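Local coordinates for protein putative carboxylesterase (Lactobacillus plantarum WCFS1, PDB 3BJR) that probably hydrolyses carboxylic ester bonds as a serine esterase of the alpha/beta-hydrolase type, its natural substrate being unknown, at residues Ala139-Asp143 with Glu194-Asp198. Sequence-based numbering, arbitrary orientation.
Sequences ALYND and ELAAD
A197 presses its methyl group into the face of helix 133-153 between A139 and L140, the tight centre of this buried contact. In this probable alpha/beta-hydrolase, that helix follows the likely nucleophile elbow, and 194-198 belongs to the long connection between strands 165-168 and 208-213 and packs against this helix. CB of A197 sits 3.7 Å from CB of A139 and 3.9 Å from CD2 of L140, and Y227 of helix 222-233 touches both alanines. L140 CD2 also rests against the backbone of the loop, 3.6 Å from O of L195, an oxygen that accepts a hydrogen bond from H136 NE2 one helical turn earlier. Toward L195 the fit is looser: the leucine methyls CD1 of L140 and CD1 of L195 come no closer than 4.4 Å. The solvent side begins at the poorly ordered, exposed E194, while the CB atoms of A196 and D198, on either side of A197 in sequence, point away from the helix. One turn along from A139, D143 has CG anti to its carbonyl carbon (chi1 -73°), which swings the carboxylate toward the loop; OD1 takes a hydrogen bond from N205 ND2, and the other oxygen faces the A197 carbonyl. With an alanine here, the N205 amide would probably lose its acceptor and a gap would open beside that carbonyl. OD2 of D143 lies 2.6 Å from O of A197, so close that the acid probably carries a proton between them.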
ATOM      1  N   ALA A 139       1.363 -15.552  -7.165  1.00 35.93           N
ATOM      2  CA  ALA A 139       0.535 -14.665  -8.031  1.00 32.70           C
ATOM      3  C   ALA A 139      -0.059 -15.464  -9.225  1.00 33.56           C
ATOM      4  O   ALA A 139      -1.218 -15.310  -9.597  1.00 35.04           O
ATOM      5  CB  ALA A 139       1.365 -13.492  -8.519  1.00 32.01           C
ATOM      6  N   LEU A 140       0.764 -16.314  -9.807  1.00 32.14           N
ATOM      7  CA  LEU A 140       0.353 -17.130 -10.903  1.00 34.87           C
ATOM      8  C   LEU A 140      -0.532 -18.272 -10.450  1.00 34.84           C
ATOM      9  O   LEU A 140      -1.398 -18.692 -11.205  1.00 35.62           O
ATOM     10  CB  LEU A 140       1.546 -17.699 -11.665  1.00 35.70           C
ATOM     11  CG  LEU A 140       2.390 -16.753 -12.512  1.00 33.52           C
ATOM     12  CD1 LEU A 140       3.631 -17.549 -12.956  1.00 28.34           C
ATOM     13  CD2 LEU A 140       1.633 -16.159 -13.767  1.00 27.87           C
ATOM     14  N   TYR A 141      -0.306 -18.797  -9.247  1.00 35.34           N
ATOM     15  CA  TYR A 141      -1.187 -19.805  -8.688  1.00 33.13           C
ATOM     16  C   TYR A 141      -2.624 -19.221  -8.534  1.00 33.62           C
ATOM     17  O   TYR A 141      -3.622 -19.878  -8.860  1.00 33.35           O
ATOM     18  CB  TYR A 141      -0.646 -20.323  -7.333  1.00 33.01           C
ATOM     19  CG  TYR A 141      -1.404 -21.523  -6.893  1.00 31.21           C
ATOM     20  CD1 TYR A 141      -1.136 -22.778  -7.459  1.00 36.18           C
ATOM     21  CD2 TYR A 141      -2.421 -21.423  -5.949  1.00 33.12           C
ATOM     22  CE1 TYR A 141      -1.867 -23.908  -7.075  1.00 33.67           C
ATOM     23  CE2 TYR A 141      -3.156 -22.537  -5.589  1.00 37.71           C
ATOM     24  CZ  TYR A 141      -2.883 -23.768  -6.159  1.00 35.01           C
ATOM     25  OH  TYR A 141      -3.601 -24.852  -5.773  1.00 32.95           O
ATOM     26  N   ASN A 142      -2.719 -17.970  -8.079  1.00 31.57           N
ATOM     27  CA  ASN A 142      -4.002 -17.342  -7.869  1.00 32.31           C
ATOM     28  C   ASN A 142      -4.755 -17.179  -9.178  1.00 34.39           C
ATOM     29  O   ASN A 142      -5.978 -17.155  -9.190  1.00 33.80           O
ATOM     30  CB  ASN A 142      -3.825 -15.965  -7.209  1.00 31.97           C
ATOM     31  CG  ASN A 142      -5.081 -15.501  -6.504  1.00 31.18           C
ATOM     32  OD1 ASN A 142      -5.961 -16.310  -6.250  1.00 33.21           O
ATOM     33  ND2 ASN A 142      -5.153 -14.226  -6.150  1.00 26.49           N
ATOM     34  N   ASP A 143      -4.000 -17.062 -10.268  1.00 34.41           N
ATOM     35  CA  ASP A 143      -4.550 -16.913 -11.610  1.00 34.94           C
ATOM     36  C   ASP A 143      -4.966 -18.211 -12.286  1.00 35.06           C
ATOM     37  O   ASP A 143      -5.901 -18.217 -13.086  1.00 33.09           O
ATOM     38  CB  ASP A 143      -3.503 -16.333 -12.560  1.00 36.98           C
ATOM     39  CG  ASP A 143      -3.200 -14.823 -12.361  1.00 44.52           C
ATOM     40  OD1 ASP A 143      -3.627 -14.140 -11.379  1.00 52.33           O
ATOM     41  OD2 ASP A 143      -2.451 -14.346 -13.256  1.00 42.43           O
ATOM     42  N   GLU A 194       3.820 -14.692 -21.669  1.00 88.64           N
ATOM     43  CA  GLU A 194       2.468 -15.011 -21.194  1.00 87.95           C
ATOM     44  C   GLU A 194       2.456 -15.524 -19.735  1.00 85.62           C
ATOM     45  O   GLU A 194       1.650 -16.411 -19.388  1.00 86.25           O
ATOM     46  CB  GLU A 194       1.777 -16.041 -22.110  1.00 89.42           C
ATOM     47  CG  GLU A 194       1.741 -15.687 -23.618  1.00 92.62           C
ATOM     48  CD  GLU A 194       2.962 -16.172 -24.408  1.00 93.05           C
ATOM     49  OE1 GLU A 194       3.341 -17.358 -24.258  1.00 89.45           O
ATOM     50  OE2 GLU A 194       3.509 -15.377 -25.209  1.00 92.77           O
ATOM     51  N   LEU A 195       3.379 -15.000 -18.909  1.00 81.55           N
ATOM     52  CA  LEU A 195       3.452 -15.281 -17.453  1.00 76.22           C
ATOM     53  C   LEU A 195       3.431 -13.971 -16.644  1.00 74.30           C
ATOM     54  O   LEU A 195       3.924 -13.913 -15.495  1.00 68.25           O
ATOM     55  CB  LEU A 195       4.673 -16.123 -17.065  1.00 73.55           C
ATOM     56  CG  LEU A 195       4.681 -17.559 -17.545  1.00 69.98           C
ATOM     57  CD1 LEU A 195       5.784 -18.298 -16.775  1.00 56.76           C
ATOM     58  CD2 LEU A 195       3.282 -18.213 -17.371  1.00 58.57           C
ATOM     59  N   ALA A 196       2.882 -12.921 -17.271  1.00 74.38           N
ATOM     60  CA  ALA A 196       2.625 -11.662 -16.590  1.00 74.08           C
ATOM     61  C   ALA A 196       1.350 -11.963 -15.772  1.00 72.02           C
ATOM     62  O   ALA A 196       0.248 -12.027 -16.338  1.00 71.42           O
ATOM     63  CB  ALA A 196       2.416 -10.514 -17.582  1.00 73.22           C
ATOM     64  N   ALA A 197       1.526 -12.214 -14.465  1.00 68.71           N
ATOM     65  CA  ALA A 197       0.421 -12.525 -13.542  1.00 66.97           C
ATOM     66  C   ALA A 197      -0.725 -11.467 -13.620  1.00 66.14           C
ATOM     67  O   ALA A 197      -1.910 -11.793 -13.473  1.00 63.93           O
ATOM     68  CB  ALA A 197       0.968 -12.694 -12.101  1.00 62.65           C
ATOM     69  N   ASP A 198      -0.355 -10.215 -13.906  1.00 66.58           N
ATOM     70  CA  ASP A 198      -1.306  -9.103 -14.037  1.00 66.92           C
ATOM     71  C   ASP A 198      -2.130  -9.163 -15.312  1.00 67.63           C
ATOM     72  O   ASP A 198      -3.131  -8.469 -15.401  1.00 69.48           O
ATOM     73  CB  ASP A 198      -0.603  -7.725 -13.938  1.00 66.10           C
ATOM     74  CG  ASP A 198       0.319  -7.438 -15.106  1.00 66.57           C
ATOM     75  OD1 ASP A 198       1.242  -8.245 -15.368  1.00 73.18           O
ATOM     76  OD2 ASP A 198       0.130  -6.386 -15.750  1.00 62.67           O
TER